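Local coordinates for ethanolamine utilization protein EutL (Clostridium perfringens E str. JGS1987, PDB 4TME) that forms trimeric tiles of the ethanolamine-utilization microcompartment shell and binds ethanolamine, which probably controls opening of its pore, at residues C[11-16]-C[37-42]; C[66-71]-C[82-87]. All blocks are in the same frame, centred on the assembly; numbering follows the deposited sequence. Where two conformers were deposited one is given.

Contact 1 (C[11-16]-C[37-42])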
ATOM      1  N   LEU C  11       1.946 -20.205  -6.617  1.00 22.37           N
ATOM      2  CA  LEU C  11       3.009 -19.766  -7.527  1.00 22.35           C
ATOM      3  C   LEU C  11       4.395 -20.303  -7.159  1.00 22.42           C
ATOM      4  O   LEU C  11       5.205 -20.582  -8.033  1.00 23.70           O
ATOM      5  CB  LEU C  11       3.075 -18.231  -7.588  1.00 21.37           C
ATOM      6  CG  LEU C  11       1.783 -17.559  -8.058  1.00 23.14           C
ATOM      7  CD1 LEU C  11       1.863 -16.037  -7.918  1.00 22.85           C
ATOM      8  CD2 LEU C  11       1.446 -17.942  -9.479  1.00 26.48           C
ATOM      9  N   SER C  12       4.662 -20.434  -5.869  0.58 23.00           N
ATOM     10  CA  SER C  12       5.967 -20.894  -5.425  0.58 23.48           C
ATOM     11  C   SER C  12       5.870 -21.524  -4.052  0.58 23.12           C
ATOM     12  O   SER C  12       5.011 -21.166  -3.239  0.58 22.86           O
ATOM     13  CB  SER C  12       6.974 -19.733  -5.434  0.58 24.47           C
ATOM     14  OG  SER C  12       8.276 -20.164  -5.087  0.58 24.59           O
ATOM     15  N   VAL C  13       6.735 -22.506  -3.825  0.58 23.30           N
ATOM     16  CA  VAL C  13       6.823 -23.209  -2.553  0.58 24.04           C
ATOM     17  C   VAL C  13       8.262 -23.596  -2.319  0.58 24.63           C
ATOM     18  O   VAL C  13       8.910 -24.142  -3.215  0.58 25.34           O
ATOM     19  CB  VAL C  13       5.964 -24.492  -2.514  0.58 26.57           C
ATOM     20  CG1 VAL C  13       5.973 -25.096  -1.113  0.58 28.76           C
ATOM     21  CG2 VAL C  13       4.561 -24.216  -2.943  0.58 26.36           C
ATOM     22  N   LYS C  14       8.761 -23.359  -1.115  1.00 24.00           N
ATOM     23  CA  LYS C  14      10.138 -23.747  -0.781  1.00 24.71           C
ATOM     24  C   LYS C  14      10.284 -24.067   0.702  1.00 24.54           C
ATOM     25  O   LYS C  14       9.462 -23.632   1.531  1.00 24.43           O
ATOM     26  CB  LYS C  14      11.140 -22.621  -1.147  1.00 24.21           C
ATOM     27  CG  LYS C  14      11.356 -22.380  -2.613  1.00 26.19           C
ATOM     28  CD  LYS C  14      12.204 -23.544  -3.207  1.00 31.21           C
ATOM     29  CE  LYS C  14      11.956 -23.685  -4.650  1.00 32.35           C
ATOM     30  NZ  LYS C  14      12.888 -24.691  -5.226  1.00 33.99           N
ATOM     31  N   ILE C  15      11.321 -24.833   1.035  1.00 23.68           N
ATOM     32  CA  ILE C  15      11.641 -25.120   2.427  1.00 24.94           C
ATOM     33  C   ILE C  15      13.018 -24.553   2.760  1.00 27.39           C
ATOM     34  O   ILE C  15      13.934 -24.601   1.935  1.00 28.30           O
ATOM     35  CB  ILE C  15      11.605 -26.640   2.727  1.00 25.88           C
ATOM     36  CG1 ILE C  15      10.146 -27.096   2.755  1.00 27.02           C
ATOM     37  CG2 ILE C  15      12.300 -26.966   4.081  1.00 28.15           C
ATOM     38  CD1 ILE C  15       9.957 -28.591   2.985  1.00 28.64           C
ATOM     39  N   ILE C  16      13.118 -23.970   3.951  1.00 27.40           N
ATOM     40  CA  ILE C  16      14.390 -23.619   4.582  1.00 28.14           C
ATOM     41  C   ILE C  16      14.624 -24.573   5.748  1.00 29.94           C
ATOM     42  O   ILE C  16      13.858 -24.580   6.719  1.00 30.97           O
ATOM     43  CB  ILE C  16      14.403 -22.152   5.117  1.00 28.89           C
ATOM     44  CG1 ILE C  16      14.357 -21.155   3.979  1.00 29.75           C
ATOM     45  CG2 ILE C  16      15.638 -21.907   6.015  1.00 29.69           C
ATOM     46  CD1 ILE C  16      14.100 -19.704   4.448  1.00 30.29           C
ATOM     47  N   GLY C  37       8.606 -23.343   6.007  1.00 24.76           N
ATOM     48  CA  GLY C  37       8.008 -23.612   4.716  1.00 25.14           C
ATOM     49  C   GLY C  37       7.441 -22.302   4.200  1.00 24.86           C
ATOM     50  O   GLY C  37       6.723 -21.615   4.917  1.00 26.06           O
ATOM     51  N   LEU C  38       7.804 -21.959   2.964  0.72 22.69           N
ATOM     52  CA  LEU C  38       7.460 -20.700   2.314  0.72 22.35           C
ATOM     53  C   LEU C  38       6.465 -20.956   1.181  0.72 22.34           C
ATOM     54  O   LEU C  38       6.679 -21.875   0.374  0.72 22.45           O
ATOM     55  CB  LEU C  38       8.719 -20.034   1.733  0.72 22.86           C
ATOM     56  CG  LEU C  38       9.989 -19.873   2.574  0.72 24.07           C
ATOM     57  CD1 LEU C  38      11.154 -19.374   1.705  0.72 26.40           C
ATOM     58  CD2 LEU C  38       9.759 -18.913   3.724  0.72 23.17           C
ATOM     59  N   ILE C  39       5.431 -20.124   1.065  1.00 21.82           N
ATOM     60  CA  ILE C  39       4.487 -20.259  -0.031  1.00 21.25           C
ATOM     61  C   ILE C  39       3.992 -18.904  -0.510  1.00 21.22           C
ATOM     62  O   ILE C  39       3.771 -17.991   0.295  1.00 21.27           O
ATOM     63  CB  ILE C  39       3.282 -21.155   0.379  1.00 24.41           C
ATOM     64  CG1 ILE C  39       2.408 -21.483  -0.832  1.00 24.71           C
ATOM     65  CG2 ILE C  39       2.484 -20.537   1.510  1.00 25.46           C
ATOM     66  CD1 ILE C  39       1.390 -22.609  -0.528  1.00 27.26           C
ATOM     67  N   THR C  40       3.844 -18.774  -1.828  1.00 21.30           N
ATOM     68  CA  THR C  40       3.132 -17.641  -2.421  1.00 21.23           C
ATOM     69  C   THR C  40       2.061 -18.139  -3.366  1.00 22.07           C
ATOM     70  O   THR C  40       2.145 -19.245  -3.912  1.00 21.96           O
ATOM     71  CB  THR C  40       4.056 -16.672  -3.197  1.00 22.67           C
ATOM     72  OG1 THR C  40       4.580 -17.315  -4.356  1.00 23.05           O
ATOM     73  CG2 THR C  40       5.203 -16.195  -2.324  1.00 24.71           C
ATOM     74  N   ALA C  41       1.049 -17.312  -3.557  1.00 21.64           N
ATOM     75  CA  ALA C  41      -0.109 -17.673  -4.353  1.00 21.30           C
ATOM     76  C   ALA C  41      -0.792 -16.404  -4.870  1.00 22.13           C
ATOM     77  O   ALA C  41      -0.480 -15.305  -4.410  1.00 21.55           O
ATOM     78  CB  ALA C  41      -1.075 -18.493  -3.513  1.00 21.66           C
ATOM     79  N   ASP C  42      -1.735 -16.548  -5.797  1.00 21.74           N
ATOM     80  CA  ASP C  42      -2.413 -15.370  -6.348  1.00 22.84           C
ATOM     81  C   ASP C  42      -3.732 -15.029  -5.635  1.00 23.85           C
ATOM     82  O   ASP C  42      -4.498 -14.196  -6.122  1.00 23.77           O
ATOM     83  CB  ASP C  42      -2.654 -15.543  -7.838  1.00 23.67           C
ATOM     84  CG  ASP C  42      -3.665 -16.635  -8.165  1.00 26.29           C
ATOM     85  OD1 ASP C  42      -4.265 -17.208  -7.237  1.00 25.71           O
ATOM     86  OD2 ASP C  42      -3.835 -16.902  -9.374  1.00 30.23           O
TER

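Contact 2 (C[66-71]-C[82-87]). With ETA (ethanolamine), chain K.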
ATOM      1  N   ARG C  66       1.298 -12.326   5.040  1.00 19.93           N
ATOM      2  CA  ARG C  66       1.055 -10.954   4.576  1.00 19.48           C
ATOM      3  C   ARG C  66       0.617 -10.907   3.123  1.00 19.42           C
ATOM      4  O   ARG C  66       1.075 -11.711   2.299  1.00 19.58           O
ATOM      5  CB  ARG C  66       2.312 -10.088   4.720  1.00 20.48           C
ATOM      6  CG  ARG C  66       2.821  -9.812   6.139  1.00 22.69           C
ATOM      7  CD  ARG C  66       1.907  -8.879   6.917  1.00 25.91           C
ATOM      8  NE  ARG C  66       1.595  -7.634   6.182  1.00 27.18           N
ATOM      9  CZ  ARG C  66       2.421  -6.599   6.019  1.00 29.05           C
ATOM     10  NH1 ARG C  66       3.638  -6.605   6.541  1.00 29.77           N
ATOM     11  NH2 ARG C  66       2.022  -5.525   5.331  1.00 28.52           N
ATOM     12  N   SER C  67      -0.247  -9.932   2.827  1.00 20.41           N
ATOM     13  CA  SER C  67      -0.753  -9.670   1.490  1.00 19.66           C
ATOM     14  C   SER C  67       0.048  -8.584   0.764  1.00 18.83           C
ATOM     15  O   SER C  67       0.629  -7.706   1.410  1.00 20.45           O
ATOM     16  CB  SER C  67      -2.228  -9.237   1.579  1.00 21.62           C
ATOM     17  OG  SER C  67      -2.989 -10.270   2.208  1.00 22.25           O
ATOM     18  N   MET C  68       0.027  -8.631  -0.562  1.00 18.45           N
ATOM     19  CA  MET C  68       0.776  -7.688  -1.395  1.00 18.41           C
ATOM     20  C   MET C  68      -0.058  -6.466  -1.796  1.00 19.17           C
ATOM     21  O   MET C  68      -1.261  -6.581  -2.114  1.00 19.84           O
ATOM     22  CB  MET C  68       1.282  -8.356  -2.673  1.00 19.96           C
ATOM     23  CG  MET C  68       2.126  -9.592  -2.434  1.00 21.71           C
ATOM     24  SD  MET C  68       3.696  -9.209  -1.637  1.00 25.06           S
ATOM     25  CE  MET C  68       3.598 -10.161  -0.167  1.00 30.94           C
ATOM     26  N   TYR C  69       0.590  -5.303  -1.862  1.00 19.66           N
ATOM     27  CA  TYR C  69      -0.141  -4.071  -2.216  1.00 18.76           C
ATOM     28  C   TYR C  69      -0.719  -4.137  -3.622  1.00 19.77           C
ATOM     29  O   TYR C  69      -0.015  -4.438  -4.588  1.00 21.70           O
ATOM     30  CB  TYR C  69       0.768  -2.834  -2.065  1.00 19.47           C
ATOM     31  CG  TYR C  69       1.184  -2.593  -0.651  1.00 20.19           C
ATOM     32  CD1 TYR C  69       0.274  -2.075   0.283  1.00 20.64           C
ATOM     33  CD2 TYR C  69       2.480  -2.860  -0.225  1.00 20.50           C
ATOM     34  CE1 TYR C  69       0.652  -1.842   1.583  1.00 21.76           C
ATOM     35  CE2 TYR C  69       2.867  -2.628   1.095  1.00 21.84           C
ATOM     36  CZ  TYR C  69       1.936  -2.125   1.993  1.00 22.79           C
ATOM     37  OH  TYR C  69       2.296  -1.896   3.294  1.00 24.82           O
ATOM     38  N   ALA C  70      -2.040  -3.917  -3.694  1.00 20.37           N
ATOM     39  CA  ALA C  70      -2.830  -3.781  -4.916  1.00 20.90           C
ATOM     40  C   ALA C  70      -3.116  -5.107  -5.610  1.00 21.34           C
ATOM     41  O   ALA C  70      -3.685  -5.117  -6.688  1.00 21.98           O
ATOM     42  CB  ALA C  70      -2.168  -2.798  -5.896  1.00 22.65           C
ATOM     43  N   GLY C  71      -2.776  -6.218  -4.956  1.00 20.66           N
ATOM     44  CA  GLY C  71      -3.243  -7.533  -5.385  1.00 21.18           C
ATOM     45  C   GLY C  71      -2.528  -8.186  -6.562  1.00 20.49           C
ATOM     46  O   GLY C  71      -1.658  -7.597  -7.222  1.00 21.69           O
ATOM     47  N   GLU C  82      -0.180 -12.313  -4.560  1.00 20.73           N
ATOM     48  CA  GLU C  82      -0.637 -11.358  -3.574  1.00 21.91           C
ATOM     49  C   GLU C  82      -0.565 -11.847  -2.143  1.00 21.44           C
ATOM     50  O   GLU C  82      -1.193 -11.277  -1.255  1.00 20.01           O
ATOM     51  CB  GLU C  82      -2.067 -10.914  -3.896  1.00 22.44           C
ATOM     52  CG  GLU C  82      -3.109 -11.997  -3.782  1.00 22.25           C
ATOM     53  CD  GLU C  82      -4.527 -11.511  -4.096  1.00 23.09           C
ATOM     54  OE1 GLU C  82      -4.691 -10.619  -4.969  1.00 24.25           O
ATOM     55  OE2 GLU C  82      -5.488 -12.048  -3.470  1.00 22.77           O
ATOM     56  N   VAL C  83       0.231 -12.877  -1.881  1.00 21.50           N
ATOM     57  CA  VAL C  83       0.390 -13.344  -0.516  1.00 21.00           C
ATOM     58  C   VAL C  83       1.705 -14.104  -0.335  1.00 21.98           C
ATOM     59  O   VAL C  83       2.148 -14.811  -1.249  1.00 21.49           O
ATOM     60  CB  VAL C  83      -0.793 -14.263  -0.096  1.00 19.70           C
ATOM     61  CG1 VAL C  83      -0.866 -15.533  -0.957  1.00 20.21           C
ATOM     62  CG2 VAL C  83      -0.750 -14.622   1.377  1.00 21.10           C
ATOM     63  N   ILE C  84       2.312 -13.928   0.834  1.00 19.66           N
ATOM     64  CA  ILE C  84       3.406 -14.791   1.278  1.00 20.38           C
ATOM     65  C   ILE C  84       3.013 -15.372   2.631  1.00 20.53           C
ATOM     66  O   ILE C  84       2.534 -14.666   3.540  1.00 21.17           O
ATOM     67  CB  ILE C  84       4.773 -14.061   1.369  1.00 22.33           C
ATOM     68  CG1 ILE C  84       5.844 -15.103   1.793  1.00 26.88           C
ATOM     69  CG2 ILE C  84       4.679 -12.823   2.287  1.00 22.57           C
ATOM     70  CD1 ILE C  84       7.238 -14.709   1.551  1.00 27.62           C
ATOM     71  N   GLY C  85       3.154 -16.693   2.748  1.00 20.23           N
ATOM     72  CA  GLY C  85       2.882 -17.385   3.986  1.00 21.40           C
ATOM     73  C   GLY C  85       4.126 -18.139   4.434  1.00 21.38           C
ATOM     74  O   GLY C  85       4.862 -18.664   3.590  1.00 21.67           O
ATOM     75  N   ILE C  86       4.389 -18.156   5.741  1.00 20.39           N
ATOM     76  CA  ILE C  86       5.501 -18.926   6.284  1.00 20.24           C
ATOM     77  C   ILE C  86       5.033 -19.808   7.421  1.00 21.86           C
ATOM     78  O   ILE C  86       4.467 -19.336   8.419  1.00 22.01           O
ATOM     79  CB  ILE C  86       6.659 -18.018   6.791  1.00 22.63           C
ATOM     80  CG1 ILE C  86       7.149 -17.122   5.657  1.00 23.32           C
ATOM     81  CG2 ILE C  86       7.848 -18.889   7.309  1.00 23.73           C
ATOM     82  CD1 ILE C  86       8.285 -16.164   6.018  1.00 24.35           C
ATOM     83  N   LEU C  87       5.247 -21.106   7.236  1.00 21.82           N
ATOM     84  CA  LEU C  87       5.037 -22.111   8.266  1.00 23.50           C
ATOM     85  C   LEU C  87       6.350 -22.384   8.977  1.00 24.36           C
ATOM     86  O   LEU C  87       7.404 -22.356   8.347  1.00 24.66           O
ATOM     87  CB  LEU C  87       4.528 -23.426   7.657  1.00 23.13           C
ATOM     88  CG  LEU C  87       3.152 -23.388   6.999  1.00 22.56           C
ATOM     89  CD1 LEU C  87       2.942 -24.729   6.283  1.00 22.81           C
ATOM     90  CD2 LEU C  87       2.082 -23.187   8.044  1.00 22.37           C
TER
HETATM   91  CA  ETA K 302      -8.812 -10.869  -2.300  1.00 26.56           C
HETATM   92  N   ETA K 302      -7.518 -10.223  -2.240  1.00 24.71           N
HETATM   93  C   ETA K 302      -8.992 -11.595  -3.625  1.00 29.63           C
HETATM   94  O   ETA K 302      -7.971 -12.526  -3.875  1.00 30.02           O

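Contact 1 (C[11-16]-C[37-42])
Four well-formed backbone hydrogen bonds and one weak one tie 11-16, an edge strand of the four-stranded BMC-domain sheet within this chain, antiparallel to 37-42. The bonds from K14 N to L38 O (3.0 Å) and from L38 N to K14 O (2.8 Å) make one hydrogen-bonded pair; the first lies in the carbonyl plane, the second runs almost straight along the C=O axis. At the other end T40 N gives to S12 O at 3.0 Å, while T40 O receives L11 N at 2.9 Å and, more weakly, S12 N at 3.4 Å. Two residues thus face one: a classic beta bulge, with L11 N well above the carbonyl plane. Side chains follow the alternation. V13 and I39 stand side by side, V13 CG2 being 4.1 Å from I39 CG1, and both reach helix 92-106, V13 on L99 and L103, I39 on T102. On the face of S12, K14, L38 and T40, the side chain of L38 crosses that of I16, from the strand end, obliquely, their CD1 atoms touching at 4.0 Å. T40 OG1 is tucked between the N and C branches of its own backbone (chi1 67°), 3.6 Å from S12 CB, and bonds to L79 O. S12 and K14 direct their polar ends across the subunit interface: S12 OG, anti to its own N, bonds to P214 O of the second subunit, and K14 NZ to N213 O and G216 O of that subunit. K14 is buried, so its ammonium relies on backbone carbonyls across the subunit boundary, whose dipoles would probably help to offset the charge.

Contact 2 (C[66-71]-C[82-87])
E82 swings CG back over its own main chain, flanked by N and C (chi1 66°), and then runs extended (chi2 179°), which carries its carboxylate past G71 to the bound ethanolamine. M68, with CG beside its backbone N and the chain bent at chi2 (-67°), folds back over the backbone of E82 instead. Both side chains sit where two neighbouring antiparallel strands of the BMC domain, 61-67 and 83-89, are joined by a loop that opens with a type II beta turn from M68 to G71. R66 and I84 form a hydrogen-bonded pair, I84 N reaching R66 O at 2.9 Å nearly along the C=O axis. S67 and V83 follow as a non-hydrogen-bonded pair, and V83 CG2 packs on R66 O. Past the strand end, M68 N still bonds to E82 O at 3.0 Å, but from high above the carbonyl plane. M68 CG rests 3.5 Å from E82 CA, and the M68 side chain crosses I84 obliquely, M68 CE to I84 CG2 3.8 Å. The carboxylate is shared out: OE1 takes the backbone N of A72, while OE2 also receives D44 N, fixing the group's rotation. D44 OD1 and T182 OG1 complete the ligand's polar grip. Ethanolamine bends around a single oxygen, its O giving a bond of 2.6 Å to E82 OE2 and its N one of 3.0 Å to the same E82 OE2.

How the contacts relate
Contacts 1 and 2, their centres about 11 Å apart, are laid side by side in one sheet, because strand 35-41 is the neighbour of 83-89. The probable hydrogen bonds G37 O to L87 N and I39 O to G85 N, both 2.8 Å, join this inner pair; contact 1 adds 10-16 outside 35-41, and contact 2 adds 61-67 outside 83-89. At the pocket end, D42 O comes within 3.4 Å of E82 CD, and the side chain of D42 lies about 7 Å from a bound ethanolamine. Contact 2 thus supplies a ligand-binding carboxylate, with contact 1 ending close beside it. Both contacts also lie against the second subunit, consistent with the proposed allosteric control of the pore.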